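Local structure of putative enoyl-CoA hydratase/isomerase (Acinetobacter baumannii, 3FDU) at residues F89-R97 with I113-A121; G140-Q149 with C224-R235. The protein probably catalyses the hydration or isomerisation of enoyl-coenzyme A thioesters. The protein carries 4 engineered substitutions. All coordinates share one frame; numbering follows the deposited sequence.

Contact 1. Residues F89-R97 with I113-A121; sequences FVLLKSAAR and IGVTILLQA. With SO4 (sulfate ion), chain G.
Leu-91 reaches the 113-121 segment through its branch point: its CG lies 3.8 Å from CD1 of Ile-117, the two side chains crossing at about a right angle. Leu-92 slides past Ile-113 in the opposite direction, CG against CD1 of Ile-113, and its CD2 approaches the backbone N of Ile-117 and lies 3.7 Å from OG1 of Thr-116, a buried hydroxyl without a polar partner. On another side of the helix, Lys-93 NZ is modelled doubtfully close to a sulfate, probably from the crystallisation liquor. Ala-95 is small enough to let the backbones close in, its CB 3.8 Å from CB of Gln-120. CB of Ala-96 lies 3.5 Å from OE1 of Gln-120. That glutamine is bent at chi2 (-50°), folding the amide back so that NE2 donates to Thr-116 O at 3.2 Å; NE2 also probably bonds Gly-145 O. A water lies within hydrogen-bonding distance of both Ala-95 O and Gln-120 O. NH1 of Arg-97 lies 3.0 Å from sulfate O1, with the sulfur in the guanidinium plane. Helix 87-97 thus meets the helical turns after strand 109-111 inside a crotonase-type fold, Leu-91 packing on helix 31-46, Ala-95 and Ile-117 on strand 102-106.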
loop_
_atom_site.group_PDB
_atom_site.type_symbol
_atom_site.label_atom_id
_atom_site.label_comp_id
_atom_site.label_asym_id
_atom_site.label_seq_id
_atom_site.Cartn_x
_atom_site.Cartn_y
_atom_site.Cartn_z
ATOM N N PHE A 89 6.494 -23.662 2.111
ATOM C CA PHE A 89 7.172 -22.564 2.859
ATOM C C PHE A 89 8.668 -22.489 2.589
ATOM O O PHE A 89 9.269 -21.391 2.600
ATOM C CB PHE A 89 6.865 -22.693 4.345
ATOM C CG PHE A 89 5.407 -22.852 4.617
ATOM C CD1 PHE A 89 4.578 -21.768 4.568
ATOM C CD2 PHE A 89 4.862 -24.103 4.901
ATOM C CE1 PHE A 89 3.205 -21.907 4.817
ATOM C CE2 PHE A 89 3.509 -24.256 5.119
ATOM C CZ PHE A 89 2.662 -23.152 5.046
ATOM N N VAL A 90 9.280 -23.641 2.333
ATOM C CA VAL A 90 10.713 -23.700 1.948
ATOM C C VAL A 90 10.948 -22.938 0.610
ATOM O O VAL A 90 11.854 -22.111 0.496
ATOM C CB VAL A 90 11.248 -25.173 1.827
ATOM C CG1 VAL A 90 12.732 -25.211 1.222
ATOM C CG2 VAL A 90 11.246 -25.871 3.224
ATOM N N LEU A 91 10.096 -23.191 -0.380
ATOM C CA LEU A 91 10.143 -22.465 -1.667
ATOM C C LEU A 91 9.930 -20.970 -1.437
ATOM O O LEU A 91 10.714 -20.137 -1.953
ATOM C CB LEU A 91 9.097 -23.018 -2.656
ATOM C CG LEU A 91 8.897 -22.203 -3.954
ATOM C CD1 LEU A 91 10.231 -22.046 -4.646
ATOM C CD2 LEU A 91 7.869 -22.930 -4.882
ATOM N N LEU A 92 8.868 -20.617 -0.700
ATOM C CA LEU A 92 8.592 -19.205 -0.503
ATOM C C LEU A 92 9.732 -18.474 0.185
ATOM O O LEU A 92 10.044 -17.349 -0.186
ATOM C CB LEU A 92 7.272 -18.969 0.239
ATOM C CG LEU A 92 5.987 -19.296 -0.566
ATOM C CD1 LEU A 92 4.819 -19.745 0.372
ATOM C CD2 LEU A 92 5.577 -18.119 -1.404
ATOM N N LYS A 93 10.334 -19.080 1.229
ATOM C CA LYS A 93 11.529 -18.460 1.833
ATOM C C LYS A 93 12.757 -18.411 0.914
ATOM O O LYS A 93 13.517 -17.421 0.935
ATOM C CB LYS A 93 11.884 -19.122 3.199
ATOM C CG LYS A 93 10.782 -18.902 4.265
ATOM C CD LYS A 93 11.092 -19.592 5.626
ATOM C CE LYS A 93 10.987 -21.107 5.494
ATOM N NZ LYS A 93 11.200 -21.770 6.845
ATOM N N SER A 94 13.019 -19.478 0.157
ATOM C CA SER A 94 14.102 -19.429 -0.801
ATOM C C SER A 94 13.947 -18.262 -1.791
ATOM O O SER A 94 14.907 -17.637 -2.176
ATOM C CB SER A 94 14.193 -20.701 -1.631
ATOM O OG SER A 94 14.740 -21.756 -0.827
ATOM N N ALA A 95 12.741 -18.079 -2.266
ATOM C CA ALA A 95 12.440 -16.998 -3.151
ATOM C C ALA A 95 12.627 -15.652 -2.440
ATOM O O ALA A 95 13.302 -14.783 -2.970
ATOM C CB ALA A 95 11.010 -17.160 -3.733
ATOM N N ALA A 96 12.065 -15.500 -1.236
ATOM C CA ALA A 96 12.228 -14.250 -0.494
ATOM C C ALA A 96 13.702 -13.873 -0.286
ATOM O O ALA A 96 14.043 -12.682 -0.338
ATOM C CB ALA A 96 11.492 -14.300 0.878
ATOM N N ARG A 97 14.565 -14.869 -0.055
ATOM C CA ARG A 97 15.990 -14.602 0.249
ATOM C C ARG A 97 16.911 -14.450 -0.989
ATOM O O ARG A 97 18.049 -14.011 -0.840
ATOM C CB ARG A 97 16.582 -15.700 1.156
ATOM C CG ARG A 97 16.083 -15.690 2.585
ATOM C CD ARG A 97 16.445 -16.996 3.281
ATOM N NE ARG A 97 16.365 -16.832 4.733
ATOM C CZ ARG A 97 15.916 -17.748 5.583
ATOM N NH1 ARG A 97 15.911 -17.477 6.888
ATOM N NH2 ARG A 97 15.462 -18.919 5.142
ATOM N N ILE A 113 -0.220 -20.746 -4.192
ATOM C CA ILE A 113 1.174 -20.382 -4.345
ATOM C C ILE A 113 1.513 -19.652 -5.681
ATOM O O ILE A 113 2.504 -18.941 -5.748
ATOM C CB ILE A 113 2.075 -21.627 -4.231
ATOM C CG1 ILE A 113 3.540 -21.170 -4.171
ATOM C CG2 ILE A 113 1.867 -22.563 -5.428
ATOM C CD1 ILE A 113 4.301 -21.727 -3.026
ATOM N N GLY A 114 0.711 -19.842 -6.735
ATOM C CA GLY A 114 0.891 -19.087 -7.991
ATOM C C GLY A 114 0.680 -17.591 -7.803
ATOM O O GLY A 114 1.279 -16.788 -8.542
ATOM N N VAL A 115 -0.125 -17.201 -6.818
ATOM C CA VAL A 115 -0.232 -15.795 -6.423
ATOM C C VAL A 115 0.780 -15.421 -5.300
ATOM O O VAL A 115 1.391 -14.351 -5.366
ATOM C CB VAL A 115 -1.644 -15.414 -5.895
ATOM C CG1 VAL A 115 -1.680 -13.956 -5.336
ATOM C CG2 VAL A 115 -2.693 -15.458 -7.000
ATOM N N THR A 116 0.910 -16.240 -4.244
ATOM C CA THR A 116 1.771 -15.791 -3.110
ATOM C C THR A 116 3.274 -15.719 -3.458
ATOM O O THR A 116 3.992 -14.920 -2.871
ATOM C CB THR A 116 1.564 -16.636 -1.870
ATOM O OG1 THR A 116 1.936 -17.983 -2.173
ATOM C CG2 THR A 116 0.092 -16.576 -1.398
ATOM N N ILE A 117 3.740 -16.538 -4.402
ATOM C CA ILE A 117 5.114 -16.433 -4.866
ATOM C C ILE A 117 5.384 -15.091 -5.591
ATOM O O ILE A 117 6.514 -14.592 -5.575
ATOM C CB ILE A 117 5.561 -17.649 -5.744
ATOM C CG1 ILE A 117 7.093 -17.675 -5.811
ATOM C CG2 ILE A 117 4.982 -17.525 -7.174
ATOM C CD1 ILE A 117 7.749 -18.957 -5.666
ATOM N N LEU A 118 4.348 -14.484 -6.183
ATOM C CA LEU A 118 4.483 -13.169 -6.842
ATOM C C LEU A 118 4.908 -12.109 -5.844
ATOM O O LEU A 118 5.584 -11.128 -6.201
ATOM C CB LEU A 118 3.146 -12.739 -7.474
ATOM C CG LEU A 118 2.570 -13.749 -8.468
ATOM C CD1 LEU A 118 1.310 -13.151 -9.052
ATOM C CD2 LEU A 118 3.651 -14.077 -9.547
ATOM N N LEU A 119 4.503 -12.295 -4.602
ATOM C CA LEU A 119 4.870 -11.363 -3.530
ATOM C C LEU A 119 6.322 -11.511 -3.090
ATOM O O LEU A 119 6.829 -10.660 -2.327
ATOM C CB LEU A 119 3.981 -11.541 -2.310
ATOM C CG LEU A 119 2.500 -11.240 -2.571
ATOM C CD1 LEU A 119 1.679 -11.876 -1.405
ATOM C CD2 LEU A 119 2.203 -9.739 -2.739
ATOM N N GLN A 120 6.987 -12.576 -3.530
ATOM C CA GLN A 120 8.439 -12.650 -3.387
ATOM C C GLN A 120 9.236 -12.164 -4.604
ATOM O O GLN A 120 10.460 -12.059 -4.534
ATOM C CB GLN A 120 8.895 -14.092 -3.028
ATOM C CG GLN A 120 7.949 -14.918 -2.149
ATOM C CD GLN A 120 7.486 -14.217 -0.913
ATOM O OE1 GLN A 120 8.243 -13.493 -0.249
ATOM N NE2 GLN A 120 6.222 -14.404 -0.591
ATOM N N ALA A 121 8.600 -11.952 -5.756
ATOM C CA ALA A 121 9.334 -11.549 -6.946
ATOM C C ALA A 121 9.504 -10.029 -6.952
ATOM O O ALA A 121 8.668 -9.325 -6.413
ATOM C CB ALA A 121 8.581 -11.997 -8.250
HETATM S S SO4 G . 14.914 -21.228 7.432
HETATM O O1 SO4 G . 14.790 -19.928 8.111
HETATM O O2 SO4 G . 15.274 -22.264 8.387
HETATM O O3 SO4 G . 13.683 -21.582 6.727
HETATM O O4 SO4 G . 15.926 -21.103 6.378
HETATM O O HOH W 1 13.222 -12.051 -3.881
#

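Contact 2. Residues G140-Q149 with C224-R235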
loop_
_atom_site.group_PDB
_atom_site.type_symbol
_atom_site.label_atom_id
_atom_site.label_comp_id
_atom_site.label_asym_id
_atom_site.label_seq_id
_atom_site.Cartn_x
_atom_site.Cartn_y
_atom_site.Cartn_z
ATOM N N GLY A 140 -10.668 -24.244 3.449
ATOM C CA GLY A 140 -10.531 -24.485 4.926
ATOM C C GLY A 140 -9.128 -24.252 5.510
ATOM O O GLY A 140 -8.821 -24.657 6.642
ATOM N N LEU A 141 -8.277 -23.578 4.734
ATOM C CA LEU A 141 -6.946 -23.220 5.159
ATOM C C LEU A 141 -6.809 -21.735 5.545
ATOM O O LEU A 141 -7.742 -21.130 6.106
ATOM C CB LEU A 141 -5.964 -23.625 4.055
ATOM C CG LEU A 141 -6.036 -25.125 3.676
ATOM C CD1 LEU A 141 -5.441 -25.546 2.299
ATOM C CD2 LEU A 141 -5.336 -25.942 4.822
ATOM N N SER A 142 -5.645 -21.140 5.306
ATOM C CA SER A 142 -5.370 -19.801 5.864
ATOM C C SER A 142 -4.194 -19.255 5.084
ATOM O O SER A 142 -3.681 -19.937 4.198
ATOM C CB SER A 142 -5.046 -19.872 7.400
ATOM O OG SER A 142 -3.942 -20.750 7.615
ATOM N N PRO A 143 -3.751 -18.033 5.384
ATOM C CA PRO A 143 -2.762 -17.454 4.430
ATOM C C PRO A 143 -1.413 -18.193 4.390
ATOM O O PRO A 143 -1.027 -18.832 5.399
ATOM C CB PRO A 143 -2.533 -16.042 5.012
ATOM C CG PRO A 143 -3.946 -15.699 5.610
ATOM C CD PRO A 143 -4.354 -17.016 6.270
ATOM N N GLU A 144 -0.686 -18.123 3.257
ATOM C CA GLU A 144 0.744 -18.489 3.271
ATOM C C GLU A 144 1.593 -17.516 2.457
ATOM O O GLU A 144 1.062 -16.593 1.846
ATOM C CB GLU A 144 1.013 -19.956 2.841
ATOM C CG GLU A 144 0.149 -20.493 1.704
ATOM C CD GLU A 144 0.904 -21.482 0.791
ATOM O OE1 GLU A 144 1.159 -22.634 1.234
ATOM O OE2 GLU A 144 1.178 -21.140 -0.388
ATOM N N GLY A 145 2.904 -17.705 2.474
ATOM C CA GLY A 145 3.822 -16.806 1.769
ATOM C C GLY A 145 3.932 -15.396 2.328
ATOM O O GLY A 145 4.453 -14.493 1.674
ATOM N N GLY A 146 3.430 -15.179 3.539
ATOM C CA GLY A 146 3.525 -13.874 4.151
ATOM C C GLY A 146 2.450 -12.944 3.650
ATOM O O GLY A 146 2.504 -11.750 3.916
ATOM N N ALA A 147 1.461 -13.492 2.938
ATOM C CA ALA A 147 0.457 -12.690 2.267
ATOM C C ALA A 147 -0.414 -11.913 3.240
ATOM O O ALA A 147 -0.898 -10.818 2.901
ATOM C CB ALA A 147 -0.433 -13.594 1.358
ATOM N N SER A 148 -0.623 -12.450 4.447
ATOM C CA SER A 148 -1.371 -11.672 5.446
ATOM C C SER A 148 -0.743 -10.307 5.687
ATOM O O SER A 148 -1.444 -9.385 6.084
ATOM C CB SER A 148 -1.529 -12.410 6.791
ATOM O OG SER A 148 -0.247 -12.726 7.326
ATOM N N GLN A 149 0.552 -10.161 5.440
ATOM C CA GLN A 149 1.195 -8.858 5.566
ATOM C C GLN A 149 1.640 -8.262 4.231
ATOM O O GLN A 149 1.373 -7.089 3.985
ATOM C CB GLN A 149 2.392 -8.891 6.582
ATOM C CG GLN A 149 1.915 -9.101 8.019
ATOM C CD GLN A 149 3.078 -9.093 9.035
ATOM O OE1 GLN A 149 4.098 -8.473 8.799
ATOM N NE2 GLN A 149 2.906 -9.798 10.145
ATOM N N CYS A 224 7.126 -13.818 9.491
ATOM C CA CYS A 224 5.704 -13.841 9.111
ATOM C C CYS A 224 5.375 -15.139 8.363
ATOM O O CYS A 224 4.397 -15.820 8.690
ATOM C CB CYS A 224 5.349 -12.622 8.260
ATOM S SG CYS A 224 3.596 -12.599 7.710
ATOM N N ILE A 225 6.197 -15.505 7.376
ATOM C CA ILE A 225 6.010 -16.791 6.688
ATOM C C ILE A 225 5.904 -17.990 7.671
ATOM O O ILE A 225 5.016 -18.834 7.552
ATOM C CB ILE A 225 7.116 -17.001 5.629
ATOM C CG1 ILE A 225 6.884 -15.960 4.508
ATOM C CG2 ILE A 225 7.114 -18.499 5.024
ATOM C CD1 ILE A 225 8.079 -15.797 3.514
ATOM N N ASP A 226 6.790 -18.003 8.667
ATOM C CA ASP A 226 6.884 -19.128 9.640
ATOM C C ASP A 226 5.679 -19.160 10.566
ATOM O O ASP A 226 5.165 -20.214 10.878
ATOM C CB ASP A 226 8.193 -19.067 10.439
ATOM C CG ASP A 226 9.429 -19.546 9.614
ATOM O OD1 ASP A 226 9.325 -20.274 8.597
ATOM O OD2 ASP A 226 10.555 -19.213 10.003
ATOM N N HIS A 227 5.209 -18.001 10.983
ATOM C CA HIS A 227 4.114 -17.979 11.939
ATOM C C HIS A 227 2.802 -18.296 11.179
ATOM O O HIS A 227 1.903 -18.965 11.692
ATOM C CB HIS A 227 4.027 -16.616 12.634
ATOM C CG HIS A 227 2.746 -16.418 13.370
ATOM N ND1 HIS A 227 2.313 -17.297 14.351
ATOM C CD2 HIS A 227 1.761 -15.495 13.223
ATOM C CE1 HIS A 227 1.139 -16.901 14.805
ATOM N NE2 HIS A 227 0.780 -15.810 14.139
ATOM N N GLU A 228 2.699 -17.812 9.948
ATOM C CA GLU A 228 1.584 -18.247 9.085
ATOM C C GLU A 228 1.590 -19.767 8.929
ATOM O O GLU A 228 0.521 -20.412 8.976
ATOM C CB GLU A 228 1.692 -17.629 7.693
ATOM C CG GLU A 228 1.182 -16.188 7.623
ATOM C CD GLU A 228 1.175 -15.646 6.172
ATOM O OE1 GLU A 228 1.692 -16.368 5.278
ATOM O OE2 GLU A 228 0.657 -14.514 5.947
ATOM N N ALA A 229 2.776 -20.329 8.707
ATOM C CA ALA A 229 2.910 -21.758 8.448
ATOM C C ALA A 229 2.364 -22.537 9.641
ATOM O O ALA A 229 1.738 -23.567 9.487
ATOM C CB ALA A 229 4.410 -22.135 8.180
ATOM N N GLU A 230 2.575 -22.032 10.841
ATOM C CA GLU A 230 2.062 -22.725 12.040
ATOM C C GLU A 230 0.521 -22.776 12.061
ATOM O O GLU A 230 -0.116 -23.848 12.246
ATOM C CB GLU A 230 2.654 -22.046 13.300
ATOM C CG GLU A 230 2.122 -22.613 14.612
ATOM C CD GLU A 230 2.953 -22.132 15.832
ATOM O OE1 GLU A 230 2.951 -22.878 16.827
ATOM O OE2 GLU A 230 3.599 -21.051 15.796
ATOM N N ILE A 231 -0.090 -21.626 11.808
ATOM C CA ILE A 231 -1.538 -21.554 11.696
ATOM C C ILE A 231 -2.088 -22.416 10.531
ATOM O O ILE A 231 -3.105 -23.091 10.682
ATOM C CB ILE A 231 -2.010 -20.078 11.594
ATOM C CG1 ILE A 231 -1.682 -19.392 12.947
ATOM C CG2 ILE A 231 -3.556 -19.999 11.149
ATOM C CD1 ILE A 231 -1.838 -17.899 12.923
ATOM N N PHE A 232 -1.395 -22.392 9.403
ATOM C CA PHE A 232 -1.765 -23.151 8.211
ATOM C C PHE A 232 -1.822 -24.676 8.542
ATOM O O PHE A 232 -2.763 -25.380 8.156
ATOM C CB PHE A 232 -0.730 -22.877 7.096
ATOM C CG PHE A 232 -1.088 -23.486 5.744
ATOM C CD1 PHE A 232 -1.730 -22.723 4.764
ATOM C CD2 PHE A 232 -0.740 -24.787 5.439
ATOM C CE1 PHE A 232 -2.070 -23.297 3.475
ATOM C CE2 PHE A 232 -1.077 -25.362 4.171
ATOM C CZ PHE A 232 -1.724 -24.609 3.193
ATOM N N MET A 233 -0.814 -25.177 9.257
ATOM C CA MET A 233 -0.805 -26.604 9.638
ATOM C C MET A 233 -1.897 -27.024 10.628
ATOM O O MET A 233 -2.400 -28.180 10.560
ATOM C CB MET A 233 0.608 -27.037 10.095
ATOM C CG MET A 233 1.641 -27.175 8.932
ATOM S SD MET A 233 1.271 -28.364 7.575
ATOM C CE MET A 233 1.199 -29.899 8.614
ATOM N N GLN A 234 -2.269 -26.110 11.536
ATOM C CA GLN A 234 -3.463 -26.251 12.409
ATOM C C GLN A 234 -4.724 -26.486 11.585
ATOM O O GLN A 234 -5.555 -27.332 11.921
ATOM C CB GLN A 234 -3.679 -24.996 13.269
ATOM C CG GLN A 234 -2.572 -24.755 14.320
ATOM C CD GLN A 234 -2.753 -23.438 15.095
ATOM O OE1 GLN A 234 -3.761 -22.726 14.958
ATOM N NE2 GLN A 234 -1.785 -23.126 15.913
ATOM N N ARG A 235 -4.872 -25.696 10.521
ATOM C CA ARG A 235 -5.984 -25.899 9.558
ATOM C C ARG A 235 -5.852 -27.157 8.776
ATOM O O ARG A 235 -6.823 -27.889 8.652
ATOM C CB ARG A 235 -6.100 -24.711 8.569
ATOM C CG ARG A 235 -5.942 -23.369 9.217
ATOM C CD ARG A 235 -7.210 -22.714 9.666
ATOM N NE ARG A 235 -8.303 -23.638 9.821
ATOM C CZ ARG A 235 -8.648 -24.189 10.981
ATOM N NH1 ARG A 235 -7.967 -23.890 12.085
ATOM N NH2 ARG A 235 -9.688 -25.013 11.029
HETATM O O HOH W 2 -11.330 -23.588 8.754
HETATM O O HOH W 3 -1.841 -19.071 7.864
HETATM O O HOH W 4 3.580 -18.556 5.137
#
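Glu-228 carries its carboxylate into the turn before helix 147-155. With CG anti to its own carbonyl carbon (chi1 -80°) and the chain extended beyond it (chi2 -174°), the group spans the gap and uses both oxygens. OE1 accepts from Gly-146 N at 2.7 Å, met from above the carboxylate plane, while OE2 takes Ser-148 N at 2.9 Å nearly along its C-O axis. Ser-148 OG is also modelled very close to OE2, at 2.4 Å, a distance too short to be trusted. A water joins OE1 to Ile-225 O. Glycine suits position 146, whose positive phi (81°) belongs to a type I' turn and whose CA packs 3.8 Å from SG of Cys-224; CG1 of Ile-225 presses on the same turn.

Farther along, Phe-232 lays its ring against the loop: CD2 of Leu-141 sits over one face, offset toward the rim, and Ser-142 O meets the edge in plane, 3.4 Å from CD1. Ser-142 OG donates to a water that in turn donates to Pro-143 O and Glu-228 O. Arg-235, bent at chi2 and chi3, curls its NE back to a weak bond with Gly-140 O, 3.4 Å away, and has Glu-240 as a salt-bridge partner. A carboxylate from a distant helix accepts from the amides at the start of helix 147-155, much as a capping residue would, here tying helix 218-236 to the loop before it in a crotonase-type fold.

How the contacts relate
Both contacts are buried, but contact 1 lies close to the centre of the chain and contact 2 farther out, where Pro-143, Ser-148 and Ile-231 pack on the third subunit. Contact 1 is chiefly aliphatic, helix against helical turns, with no direct hydrogen bond between its segments; contact 2 sets a loop on a helix and relies on a carboxylate, backbone amides and waters. No element is shared, yet the two adjoin: Lys-93 forms a salt bridge with Asp-226, and CD1 of Leu-92 packs on CA of Gly-145. The 140-149 loop lies against both segments of contact 1.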